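Local coordinates for polyamine export protein (Haemophilus ducreyi, PDB 2P4P) that may export cadaverine and putrescine from the cytoplasm, this piece being its CorC_HlyC (transporter-associated) domain, at residues Thr39-Met45 with Phe73-Leu78. Numbering follows the deposited sequence.
Sequences TIGGFMM and FRIDQL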
loop_
_atom_site.group_PDB
_atom_site.type_symbol
_atom_site.label_atom_id
_atom_site.label_comp_id
_atom_site.label_asym_id
_atom_site.label_seq_id
_atom_site.Cartn_x
_atom_site.Cartn_y
_atom_site.Cartn_z
ATOM N N THR A 39 5.773 18.876 -1.441
ATOM C CA THR A 39 5.781 17.437 -1.647
ATOM C C THR A 39 4.396 16.911 -1.952
ATOM O O THR A 39 3.368 17.524 -1.611
ATOM C CB THR A 39 6.346 16.651 -0.436
ATOM O OG1 THR A 39 5.417 16.706 0.642
ATOM C CG2 THR A 39 7.711 17.208 0.052
ATOM N N ILE A 40 4.382 15.743 -2.571
ATOM C CA ILE A 40 3.134 15.088 -2.919
ATOM C C ILE A 40 2.216 14.848 -1.703
ATOM O O ILE A 40 0.996 15.057 -1.788
ATOM C CB ILE A 40 3.380 13.781 -3.740
ATOM C CG1 ILE A 40 2.035 13.190 -4.210
ATOM C CG2 ILE A 40 4.280 12.748 -2.968
ATOM C CD1 ILE A 40 1.238 14.184 -5.128
ATOM N N GLY A 41 2.788 14.393 -0.594
ATOM C CA GLY A 41 2.009 14.120 0.607
ATOM C C GLY A 41 1.490 15.429 1.189
ATOM O O GLY A 41 0.405 15.463 1.725
ATOM N N GLY A 42 2.278 16.496 1.091
ATOM C CA GLY A 42 1.871 17.830 1.577
ATOM C C GLY A 42 0.642 18.316 0.832
ATOM O O GLY A 42 -0.310 18.773 1.432
ATOM N N PHE A 43 0.681 18.211 -0.490
ATOM C CA PHE A 43 -0.451 18.555 -1.355
ATOM C C PHE A 43 -1.686 17.663 -1.054
ATOM O O PHE A 43 -2.818 18.143 -0.973
ATOM C CB PHE A 43 0.020 18.510 -2.825
ATOM C CG PHE A 43 -1.091 18.726 -3.832
ATOM C CD1 PHE A 43 -1.732 19.950 -3.920
ATOM C CD2 PHE A 43 -1.527 17.678 -4.637
ATOM C CE1 PHE A 43 -2.784 20.136 -4.830
ATOM C CE2 PHE A 43 -2.558 17.868 -5.549
ATOM C CZ PHE A 43 -3.178 19.105 -5.635
HETATM N N MSE A 44 -1.469 16.362 -0.847
HETATM C CA MSE A 44 -2.583 15.465 -0.502
HETATM C C MSE A 44 -3.254 15.881 0.800
HETATM O O MSE A 44 -4.484 15.905 0.888
HETATM C CB MSE A 44 -2.099 14.008 -0.394
HETATM C CG MSE A 44 -1.801 13.370 -1.731
HETATM SE SE MSE A 44 -1.226 11.527 -1.366
HETATM C CE MSE A 44 -2.915 10.761 -0.813
HETATM N N MSE A 45 -2.454 16.169 1.826
HETATM C CA MSE A 45 -2.988 16.691 3.089
HETATM C C MSE A 45 -3.827 17.967 2.897
HETATM O O MSE A 45 -4.934 18.081 3.423
HETATM C CB MSE A 45 -1.859 16.895 4.118
HETATM C CG MSE A 45 -1.449 15.586 4.754
HETATM SE SE MSE A 45 0.018 15.813 6.054
HETATM C CE MSE A 45 -0.937 16.839 7.428
ATOM N N PHE A 73 3.392 12.340 11.653
ATOM C CA PHE A 73 2.347 13.304 11.269
ATOM C C PHE A 73 2.359 13.771 9.809
ATOM O O PHE A 73 1.858 14.843 9.481
ATOM C CB PHE A 73 2.279 14.439 12.308
ATOM C CG PHE A 73 2.337 13.927 13.717
ATOM C CD1 PHE A 73 1.270 13.195 14.250
ATOM C CD2 PHE A 73 3.485 14.095 14.486
ATOM C CE1 PHE A 73 1.339 12.678 15.550
ATOM C CE2 PHE A 73 3.552 13.583 15.779
ATOM C CZ PHE A 73 2.473 12.880 16.307
ATOM N N ARG A 74 2.922 12.920 8.952
ATOM C CA ARG A 74 2.994 13.140 7.521
ATOM C C ARG A 74 2.544 11.890 6.814
ATOM O O ARG A 74 2.555 10.792 7.408
ATOM C CB ARG A 74 4.444 13.428 7.106
ATOM C CG ARG A 74 5.099 14.614 7.839
ATOM C CD ARG A 74 4.336 15.905 7.584
ATOM N NE ARG A 74 4.816 16.643 6.409
ATOM C CZ ARG A 74 4.034 17.359 5.600
ATOM N NH1 ARG A 74 2.718 17.405 5.797
ATOM N NH2 ARG A 74 4.563 18.001 4.563
ATOM N N ILE A 75 2.201 12.048 5.535
ATOM C CA ILE A 75 1.931 10.928 4.653
ATOM C C ILE A 75 3.293 10.345 4.316
ATOM O O ILE A 75 4.166 11.028 3.759
ATOM C CB ILE A 75 1.126 11.358 3.384
ATOM C CG1 ILE A 75 -0.248 11.903 3.814
ATOM C CG2 ILE A 75 1.035 10.207 2.390
ATOM C CD1 ILE A 75 -1.119 12.527 2.714
ATOM N N ASP A 76 3.502 9.106 4.738
ATOM C CA ASP A 76 4.778 8.408 4.589
ATOM C C ASP A 76 4.817 7.706 3.207
ATOM O O ASP A 76 5.767 7.898 2.416
ATOM C CB ASP A 76 4.909 7.428 5.770
ATOM C CG ASP A 76 6.099 6.512 5.674
ATOM O OD1 ASP A 76 7.206 6.958 5.302
ATOM O OD2 ASP A 76 5.935 5.327 6.021
ATOM N N GLN A 77 3.786 6.910 2.936
ATOM C CA GLN A 77 3.620 6.241 1.630
ATOM C C GLN A 77 2.223 6.386 1.078
ATOM O O GLN A 77 1.253 6.333 1.823
ATOM C CB GLN A 77 3.917 4.756 1.735
ATOM C CG GLN A 77 5.361 4.452 1.977
ATOM C CD GLN A 77 5.603 2.974 2.119
ATOM O OE1 GLN A 77 6.324 2.386 1.338
ATOM N NE2 GLN A 77 4.985 2.369 3.107
ATOM N N LEU A 78 2.128 6.515 -0.243
ATOM C CA LEU A 78 0.861 6.561 -0.929
ATOM C C LEU A 78 0.888 5.655 -2.166
ATOM O O LEU A 78 1.947 5.270 -2.650
ATOM C CB LEU A 78 0.547 7.990 -1.368
ATOM C CG LEU A 78 1.632 8.627 -2.244
ATOM C CD1 LEU A 78 1.062 9.110 -3.582
ATOM C CD2 LEU A 78 2.380 9.735 -1.482
HETATM O O HOH W 1 4.693 19.663 1.698
#
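Ile75 sets its CD1 methyl among Gly41, Met44 and Met45 of helix 40-48. CD1 lies 3.6 Å from Met44 CB, and the methyl also meets the Gly41 carbonyl oxygen. CG1 stands anti to the carbonyl carbon (chi1 -63°), and chi2 173° extends CD1 toward the helix. Gly41 has no side chain, so the backbones come close, with Gly41 CA 5.2 Å from Ile75 CA. Met45, a selenomethionine, runs past Ile75 in the opposite direction, its CG 3.7 Å from Ile75 CD1. Its chain bends at chi3 (67°), and both SE and CE stand 4.0 Å from Phe73 O. Met45 SE lies 3.1 Å from Arg74 NH1, where the two side chains cross at about a right angle. In the CorC_HlyC domain, this helix packs on the central strand of a three-stranded antiparallel sheet. Met44 and Ile75 also touch Ile67 on the neighbouring strand 66-71. Leu78 receives the selenium of Met44, also a selenomethionine, with Leu78 CB 4.0 Å from Met44 SE. Leu78 CD2 reaches Ile40 CG2 as well. At the more open end, a water joins Thr39 OG1 to Arg74 NH2, the arginine bond being weak. Thr39 is the N-cap, its OG1 accepting from Gly42 N at 3.2 Å.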